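Teichoic acid D-alanine hydrolase (Staphylococcus aureus, PDB 5ZH8) hydrolyses the ester bonds that hold D-alanine on wall and lipoteichoic acids, and affects methicillin resistance and cell wall structure. Local coordinates at residues T133-K138 against Y305-P310; K323-P326 against R330-F333; Y82-L87 against M102-G107. One frame throughout, in Å; residues are numbered along the deposited sequence.

Overall arrangement
Contact 3 comes first along the chain, followed by contact 1 and then contact 2, all within one beta-lactamase-type fold. Contacts 1 and 2 are neighbours, with centres about 13 Å apart, and they touch: Lys138 of helix 129-142 reaches the hydroxyls of Tyr325 and Tyr331. Contact 3 lies far off, its centre about 32 Å from that of contact 1 and about 33 Å from that of contact 2. The antiparallel sheet of eight strands runs between the two regions. Strand 99-106 of contact 3 is second from one edge, whereas strand 329-330 of contact 2 forms the other edge. Contacts 1 and 2 thus lie by the 329-330 edge, where helix 129-142 meets the hairpin, and contact 3 by the far end, with helix 74-85.

Contact 1: T133-K138 against Y305-P310; sequences TGLLLK and YKLFSP
Phe308 pushes its ring against helix 129-142, where Lys138 lies over one face and Leu135 meets the edge. The lysine contributes its apolar stem: CG stands 3.9 Å from the centroid of the Phe308 ring, 28° off the normal, a CH-pi contact. At the rim, Leu135 CD2 comes within 3.7 Å of Phe308 CE2, near the ring plane. The same methyl bridges to the neighbouring residue, 3.8 Å from Leu307 CD1, the two leucines crossing at about a right angle. The backbone oxygen Leu135 O also lies at the edge of the Phe308 ring, in its plane. Lys138 suits its place because it is amphipathic. With CG anti to the backbone N (chi1 -180°), the stem reaches the ring, and bends at the next two torsions carry NZ away to weak hydrogen bonds with Tyr325 OH and Tyr331 OH and a long, weak ion pair with Glu141. On the loop side, helix 292-303 is closed by a Schellman motif with Tyr305, of positive phi, as C-prime residue, and Ser309 sits at the N-cap position of helix 310-318, so Leu307 and Phe308 are presented from a short link between two helices. Phe308 also packs on Leu316 of helix 310-318. On helix 129-142, Leu135 also touches Ile239 of helix 231-240, and Leu137 touches Leu219 of helix 213-227.

Contact 2: K323-P326 against R330-F333; sequences KQYP and RYGF
The guanidinium of Arg330, packed against the ring of Tyr325, is gripped by three backbone carbonyls: NE bonds to Glu328 O, NH1 to Leu316 O and NH2 to Glu319 O. The arginine opens the two-residue loop (Tyr331 and Gly332) of a beta hairpin, a type I' turn that joins edge strand 329-330 to strand 333-335. Its backbone closes with Arg330 N to Phe333 O at 2.8 Å and Phe333 N to Arg330 O at 3.0 Å. Both middle residues take positive phi, and at 86° Gly332 sits where a side chain would run into the preceding carbonyl oxygen. With its rotation fixed by the carbonyls, the guanidinium offers a flat face, which the flat ring of Tyr325 matches. The two planes are only 4° apart, Tyr325 CD1 lies over that face, and the same atom is 3.5 Å from Arg330 NH1. Chi1 of 83° sets Arg330 CG between the backbone N and carbonyl carbon, 3.8 Å from Tyr325 CE1; bends at chi2 and chi3 then turn the guanidinium toward the tyrosine. The hydroxyl of Tyr331 is held by Glu141. Tyr325 CE1 also comes in at the edge of the Tyr331 ring, in its plane and 4.0 Å from Tyr331 CE2.

Contact 3: Y82-L87 against M102-G107; sequences YLQSSL and MSKGYG
Helix 74-85 packs against the sheet of the beta-lactamase-type fold near one of its edges, and here its last turn leans on strand 99-106 through Leu83, Gln84 and Tyr106. Leu83 lies across the aromatic ring. Its CB stands over the face, 4.0 Å from the centroid of the Tyr106 ring and 18° off the normal, and its branch tip CD1 reaches to 3.5 Å from Tyr106 CE1. Gln84 comes from the edge, where its CG meets Tyr106 CE2 at 3.7 Å near the ring plane. With CG anti to the carbonyl carbon (chi1 -60°), the tyrosine is turned to the helix, placing OH for a hydrogen bond with Asp80 OD1, one helical turn before Gln84. That Asp80 oxygen also pairs with the extended Lys104 in a salt bridge and accepts a weak hydrogen bond from Gln84 NE2. A Schellman motif, with Leu87 at positive phi, closes the helix, while Ser86 OG bonds back to Tyr82 O at 2.6 Å and also to Arg374. Ser85 and Ser86 pack against a second subunit. Apolar and polar parts are thus divided: leucine and ring make the greasy seam, while the carboxylate of Asp80 gathers lysine, phenol and amide and probably offsets the charge of Lys104.

Contact 1: T133-K138 against Y305-P310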
loop_
_atom_site.group_PDB
_atom_site.type_symbol
_atom_site.label_atom_id
_atom_site.label_comp_id
_atom_site.label_asym_id
_atom_site.label_seq_id
_atom_site.Cartn_x
_atom_site.Cartn_y
_atom_site.Cartn_z
ATOM N N THR A 133 5.929 19.612 -13.381
ATOM C CA THR A 133 5.945 19.430 -14.832
ATOM C C THR A 133 4.775 20.171 -15.513
ATOM O O THR A 133 4.944 20.761 -16.585
ATOM C CB THR A 133 5.899 17.925 -15.197
ATOM O OG1 THR A 133 7.024 17.251 -14.621
ATOM C CG2 THR A 133 5.911 17.716 -16.719
ATOM N N GLY A 134 3.599 20.139 -14.891
ATOM C CA GLY A 134 2.444 20.868 -15.400
ATOM C C GLY A 134 2.664 22.371 -15.409
ATOM O O GLY A 134 2.272 23.054 -16.352
ATOM N N LEU A 135 3.294 22.892 -14.358
ATOM C CA LEU A 135 3.598 24.321 -14.277
ATOM C C LEU A 135 4.549 24.746 -15.388
ATOM O O LEU A 135 4.370 25.807 -15.987
ATOM C CB LEU A 135 4.195 24.674 -12.915
ATOM C CG LEU A 135 3.190 24.706 -11.759
ATOM C CD1 LEU A 135 3.901 24.632 -10.418
ATOM C CD2 LEU A 135 2.314 25.951 -11.832
ATOM N N LEU A 136 5.552 23.908 -15.657
ATOM C CA LEU A 136 6.500 24.146 -16.738
ATOM C C LEU A 136 5.800 24.135 -18.090
ATOM O O LEU A 136 6.112 24.948 -18.953
ATOM C CB LEU A 136 7.616 23.094 -16.708
ATOM C CG LEU A 136 8.609 23.170 -15.540
ATOM C CD1 LEU A 136 9.506 21.942 -15.527
ATOM C CD2 LEU A 136 9.443 24.446 -15.602
ATOM N N LEU A 137 4.861 23.209 -18.262
ATOM C CA LEU A 137 4.019 23.146 -19.468
ATOM C C LEU A 137 3.243 24.436 -19.671
ATOM O O LEU A 137 3.298 25.037 -20.739
ATOM C CB LEU A 137 3.022 21.987 -19.391
ATOM C CG LEU A 137 3.430 20.649 -20.014
ATOM C CD1 LEU A 137 2.293 19.655 -19.837
ATOM C CD2 LEU A 137 3.794 20.780 -21.482
ATOM N N LYS A 138 2.514 24.851 -18.643
ATOM C CA LYS A 138 1.721 26.071 -18.718
ATOM C C LYS A 138 2.609 27.271 -19.033
ATOM O O LYS A 138 2.256 28.112 -19.866
ATOM C CB LYS A 138 0.937 26.302 -17.420
ATOM C CG LYS A 138 0.074 27.563 -17.425
ATOM C CD LYS A 138 -1.044 27.538 -18.469
ATOM C CE LYS A 138 -2.222 26.693 -17.997
ATOM N NZ LYS A 138 -3.063 26.224 -19.129
ATOM N N TYR A 305 -0.411 34.659 -7.430
ATOM C CA TYR A 305 -0.107 35.094 -8.795
ATOM C C TYR A 305 1.361 35.428 -9.026
ATOM O O TYR A 305 1.680 36.444 -9.630
ATOM C CB TYR A 305 -1.002 36.273 -9.183
ATOM C CG TYR A 305 -2.451 36.039 -8.831
ATOM C CD1 TYR A 305 -3.134 34.946 -9.348
ATOM C CD2 TYR A 305 -3.131 36.897 -7.981
ATOM C CE1 TYR A 305 -4.452 34.717 -9.031
ATOM C CE2 TYR A 305 -4.452 36.676 -7.660
ATOM C CZ TYR A 305 -5.105 35.588 -8.191
ATOM O OH TYR A 305 -6.418 35.368 -7.869
ATOM N N LYS A 306 2.254 34.549 -8.596
ATOM C CA LYS A 306 3.680 34.750 -8.764
ATOM C C LYS A 306 4.257 34.059 -9.963
ATOM O O LYS A 306 5.350 34.336 -10.344
ATOM C CB LYS A 306 4.448 34.327 -7.539
ATOM C CG LYS A 306 4.555 35.405 -6.493
ATOM C CD LYS A 306 5.878 35.330 -5.767
ATOM C CE LYS A 306 5.744 35.854 -4.350
ATOM N NZ LYS A 306 6.858 35.425 -3.471
ATOM N N LEU A 307 3.556 33.104 -10.517
ATOM C CA LEU A 307 4.008 32.463 -11.755
ATOM C C LEU A 307 3.206 32.907 -12.964
ATOM O O LEU A 307 3.748 32.995 -14.060
ATOM C CB LEU A 307 3.911 30.944 -11.651
ATOM C CG LEU A 307 4.930 30.245 -10.772
ATOM C CD1 LEU A 307 4.770 28.751 -10.994
ATOM C CD2 LEU A 307 6.352 30.696 -11.073
ATOM N N PHE A 308 1.908 33.134 -12.770
ATOM C CA PHE A 308 1.032 33.596 -13.833
ATOM C C PHE A 308 0.101 34.701 -13.334
ATOM O O PHE A 308 -0.130 34.846 -12.130
ATOM C CB PHE A 308 0.183 32.445 -14.379
ATOM C CG PHE A 308 0.932 31.154 -14.567
ATOM C CD1 PHE A 308 1.795 30.978 -15.648
ATOM C CD2 PHE A 308 0.757 30.104 -13.678
ATOM C CE1 PHE A 308 2.464 29.783 -15.835
ATOM C CE2 PHE A 308 1.421 28.906 -13.862
ATOM C CZ PHE A 308 2.278 28.747 -14.940
ATOM N N SER A 309 -0.437 35.467 -14.281
ATOM C CA SER A 309 -1.504 36.429 -14.008
ATOM C C SER A 309 -2.768 35.741 -13.473
ATOM O O SER A 309 -2.929 34.526 -13.622
ATOM C CB SER A 309 -1.859 37.165 -15.294
ATOM O OG SER A 309 -2.304 36.242 -16.273
ATOM N N PRO A 310 -3.671 36.510 -12.848
ATOM C CA PRO A 310 -4.912 35.907 -12.338
ATOM C C PRO A 310 -5.773 35.216 -13.414
ATOM O O PRO A 310 -6.359 34.166 -13.146
ATOM C CB PRO A 310 -5.652 37.100 -11.721
ATOM C CG PRO A 310 -4.586 38.076 -11.371
ATOM C CD PRO A 310 -3.530 37.916 -12.426
#

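Contact 2: K323-P326 against R330-F333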
loop_
_atom_site.group_PDB
_atom_site.type_symbol
_atom_site.label_atom_id
_atom_site.label_comp_id
_atom_site.label_asym_id
_atom_site.label_seq_id
_atom_site.Cartn_x
_atom_site.Cartn_y
_atom_site.Cartn_z
ATOM N N LYS A 323 -14.795 22.690 -21.302
ATOM C CA LYS A 323 -14.067 22.197 -22.424
ATOM C C LYS A 323 -12.575 22.262 -22.159
ATOM O O LYS A 323 -11.867 21.326 -22.423
ATOM C CB LYS A 323 -14.462 22.982 -23.659
ATOM C CG LYS A 323 -13.621 22.693 -24.870
ATOM C CD LYS A 323 -14.131 21.489 -25.616
ATOM C CE LYS A 323 -13.445 21.359 -26.961
ATOM N NZ LYS A 323 -13.774 22.463 -27.903
ATOM N N GLN A 324 -12.116 23.366 -21.603
ATOM C CA GLN A 324 -10.695 23.574 -21.335
ATOM C C GLN A 324 -10.189 22.683 -20.217
ATOM O O GLN A 324 -9.152 22.030 -20.365
ATOM C CB GLN A 324 -10.438 25.035 -20.966
ATOM C CG GLN A 324 -8.963 25.380 -20.860
ATOM C CD GLN A 324 -8.709 26.836 -20.559
ATOM O OE1 GLN A 324 -9.633 27.652 -20.524
ATOM N NE2 GLN A 324 -7.449 27.173 -20.330
ATOM N N TYR A 325 -10.920 22.677 -19.105
ATOM C CA TYR A 325 -10.589 21.873 -17.933
ATOM C C TYR A 325 -11.744 20.910 -17.647
ATOM O O TYR A 325 -12.541 21.153 -16.742
ATOM C CB TYR A 325 -10.346 22.781 -16.728
ATOM C CG TYR A 325 -9.146 23.682 -16.884
ATOM C CD1 TYR A 325 -7.866 23.205 -16.658
ATOM C CD2 TYR A 325 -9.290 25.013 -17.262
ATOM C CE1 TYR A 325 -6.759 24.025 -16.804
ATOM C CE2 TYR A 325 -8.195 25.845 -17.407
ATOM C CZ TYR A 325 -6.927 25.343 -17.175
ATOM O OH TYR A 325 -5.817 26.150 -17.314
ATOM N N PRO A 326 -11.848 19.819 -18.431
ATOM C CA PRO A 326 -12.991 18.903 -18.333
ATOM C C PRO A 326 -13.038 18.088 -17.049
ATOM O O PRO A 326 -14.120 17.766 -16.570
ATOM C CB PRO A 326 -12.794 17.974 -19.532
ATOM C CG PRO A 326 -11.332 17.982 -19.771
ATOM C CD PRO A 326 -10.887 19.379 -19.459
ATOM N N ARG A 330 -5.808 18.349 -13.581
ATOM C CA ARG A 330 -5.124 19.110 -14.621
ATOM C C ARG A 330 -3.702 19.439 -14.170
ATOM O O ARG A 330 -3.454 19.685 -12.981
ATOM C CB ARG A 330 -5.875 20.404 -14.984
ATOM C CG ARG A 330 -5.615 21.602 -14.062
ATOM C CD ARG A 330 -6.156 21.386 -12.648
ATOM N NE ARG A 330 -7.558 20.999 -12.694
ATOM C CZ ARG A 330 -8.556 21.824 -12.982
ATOM N NH1 ARG A 330 -8.335 23.110 -13.230
ATOM N NH2 ARG A 330 -9.792 21.357 -13.019
ATOM N N TYR A 331 -2.773 19.435 -15.124
ATOM C CA TYR A 331 -1.396 19.877 -14.883
ATOM C C TYR A 331 -0.795 19.312 -13.593
ATOM O O TYR A 331 -0.147 20.027 -12.832
ATOM C CB TYR A 331 -1.330 21.415 -14.910
ATOM C CG TYR A 331 -1.602 21.976 -16.283
ATOM C CD1 TYR A 331 -0.591 22.026 -17.247
ATOM C CD2 TYR A 331 -2.876 22.435 -16.640
ATOM C CE1 TYR A 331 -0.832 22.535 -18.513
ATOM C CE2 TYR A 331 -3.123 22.940 -17.908
ATOM C CZ TYR A 331 -2.098 22.985 -18.839
ATOM O OH TYR A 331 -2.334 23.483 -20.098
ATOM N N GLY A 332 -1.033 18.027 -13.356
ATOM C CA GLY A 332 -0.440 17.323 -12.222
ATOM C C GLY A 332 -1.163 17.394 -10.888
ATOM O O GLY A 332 -0.627 16.929 -9.890
ATOM N N PHE A 333 -2.367 17.959 -10.847
ATOM C CA PHE A 333 -3.103 18.086 -9.576
ATOM C C PHE A 333 -4.614 18.159 -9.773
ATOM O O PHE A 333 -5.100 18.286 -10.892
ATOM C CB PHE A 333 -2.612 19.312 -8.811
ATOM C CG PHE A 333 -3.135 20.613 -9.348
ATOM C CD1 PHE A 333 -2.508 21.248 -10.425
ATOM C CD2 PHE A 333 -4.257 21.201 -8.787
ATOM C CE1 PHE A 333 -2.997 22.441 -10.924
ATOM C CE2 PHE A 333 -4.755 22.396 -9.287
ATOM C CZ PHE A 333 -4.123 23.014 -10.354
#

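Contact 3: Y82-L87 against M102-G107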
loop_
_atom_site.group_PDB
_atom_site.type_symbol
_atom_site.label_atom_id
_atom_site.label_comp_id
_atom_site.label_asym_id
_atom_site.label_seq_id
_atom_site.Cartn_x
_atom_site.Cartn_y
_atom_site.Cartn_z
ATOM N N TYR A 82 -3.590 14.488 17.579
ATOM C CA TYR A 82 -4.035 13.424 16.692
ATOM C C TYR A 82 -2.841 12.735 16.053
ATOM O O TYR A 82 -2.757 11.510 16.071
ATOM C CB TYR A 82 -4.982 13.952 15.614
ATOM C CG TYR A 82 -5.058 13.035 14.437
ATOM C CD1 TYR A 82 -5.549 11.752 14.579
ATOM C CD2 TYR A 82 -4.605 13.437 13.189
ATOM C CE1 TYR A 82 -5.600 10.884 13.513
ATOM C CE2 TYR A 82 -4.658 12.580 12.099
ATOM C CZ TYR A 82 -5.146 11.304 12.271
ATOM O OH TYR A 82 -5.197 10.458 11.193
ATOM N N LEU A 83 -1.918 13.515 15.500
ATOM C CA LEU A 83 -0.734 12.955 14.837
ATOM C C LEU A 83 0.133 12.141 15.785
ATOM O O LEU A 83 0.664 11.102 15.393
ATOM C CB LEU A 83 0.106 14.054 14.187
ATOM C CG LEU A 83 -0.536 14.756 12.992
ATOM C CD1 LEU A 83 0.409 15.823 12.466
ATOM C CD2 LEU A 83 -0.902 13.767 11.897
ATOM N N GLN A 84 0.274 12.600 17.028
ATOM C CA GLN A 84 1.034 11.850 18.015
ATOM C C GLN A 84 0.336 10.544 18.399
ATOM O O GLN A 84 0.939 9.477 18.335
ATOM C CB GLN A 84 1.288 12.686 19.260
ATOM C CG GLN A 84 2.267 13.823 19.066
ATOM C CD GLN A 84 2.790 14.365 20.397
ATOM O OE1 GLN A 84 2.944 13.633 21.391
ATOM N NE2 GLN A 84 3.065 15.668 20.422
ATOM N N SER A 85 -0.934 10.617 18.782
ATOM C CA SER A 85 -1.639 9.425 19.259
ATOM C C SER A 85 -1.984 8.431 18.141
ATOM O O SER A 85 -2.231 7.258 18.409
ATOM C CB SER A 85 -2.894 9.813 20.041
ATOM O OG SER A 85 -3.756 10.594 19.252
ATOM N N SER A 86 -1.980 8.886 16.892
ATOM C CA SER A 86 -2.165 7.982 15.750
ATOM C C SER A 86 -0.845 7.389 15.231
ATOM O O SER A 86 -0.836 6.690 14.224
ATOM C CB SER A 86 -2.898 8.706 14.621
ATOM O OG SER A 86 -2.165 9.835 14.200
ATOM N N LEU A 87 0.258 7.668 15.920
ATOM C CA LEU A 87 1.571 7.088 15.608
ATOM C C LEU A 87 2.089 7.502 14.236
ATOM O O LEU A 87 2.804 6.760 13.588
ATOM C CB LEU A 87 1.534 5.559 15.730
ATOM C CG LEU A 87 0.933 5.000 17.024
ATOM C CD1 LEU A 87 0.755 3.492 16.930
ATOM C CD2 LEU A 87 1.800 5.386 18.208
ATOM N N MET A 102 2.001 25.991 11.276
ATOM C CA MET A 102 2.440 24.726 11.842
ATOM C C MET A 102 3.453 24.048 10.933
ATOM O O MET A 102 3.254 23.969 9.725
ATOM C CB MET A 102 1.250 23.789 12.084
ATOM C CG MET A 102 1.609 22.538 12.881
ATOM S SD MET A 102 0.177 21.589 13.399
ATOM C CE MET A 102 0.978 20.340 14.403
ATOM N N SER A 103 4.529 23.553 11.535
ATOM C CA SER A 103 5.570 22.819 10.832
ATOM C C SER A 103 6.244 21.924 11.852
ATOM O O SER A 103 6.899 22.422 12.769
ATOM C CB SER A 103 6.591 23.775 10.212
ATOM O OG SER A 103 7.565 23.071 9.464
ATOM N N LYS A 104 6.068 20.612 11.713
ATOM C CA LYS A 104 6.546 19.681 12.734
ATOM C C LYS A 104 6.771 18.279 12.183
ATOM O O LYS A 104 5.993 17.785 11.369
ATOM C CB LYS A 104 5.549 19.635 13.900
ATOM C CG LYS A 104 6.040 18.862 15.106
ATOM C CD LYS A 104 5.128 19.069 16.307
ATOM C CE LYS A 104 5.669 18.345 17.535
ATOM N NZ LYS A 104 4.751 18.434 18.709
ATOM N N GLY A 105 7.852 17.652 12.642
ATOM C CA GLY A 105 8.194 16.282 12.271
ATOM C C GLY A 105 7.841 15.314 13.384
ATOM O O GLY A 105 7.908 15.662 14.564
ATOM N N TYR A 106 7.457 14.100 13.000
ATOM C CA TYR A 106 7.075 13.056 13.940
ATOM C C TYR A 106 7.769 11.745 13.558
ATOM O O TYR A 106 7.869 11.402 12.376
ATOM C CB TYR A 106 5.564 12.850 13.911
ATOM C CG TYR A 106 4.724 14.060 14.268
ATOM C CD1 TYR A 106 4.436 15.038 13.320
ATOM C CD2 TYR A 106 4.178 14.208 15.549
ATOM C CE1 TYR A 106 3.650 16.140 13.642
ATOM C CE2 TYR A 106 3.392 15.307 15.880
ATOM C CZ TYR A 106 3.125 16.262 14.925
ATOM O OH TYR A 106 2.342 17.338 15.236
ATOM N N GLY A 107 8.226 10.994 14.556
ATOM C CA GLY A 107 8.920 9.733 14.297
ATOM C C GLY A 107 10.252 9.920 13.579
ATOM O O GLY A 107 10.894 10.964 13.712
#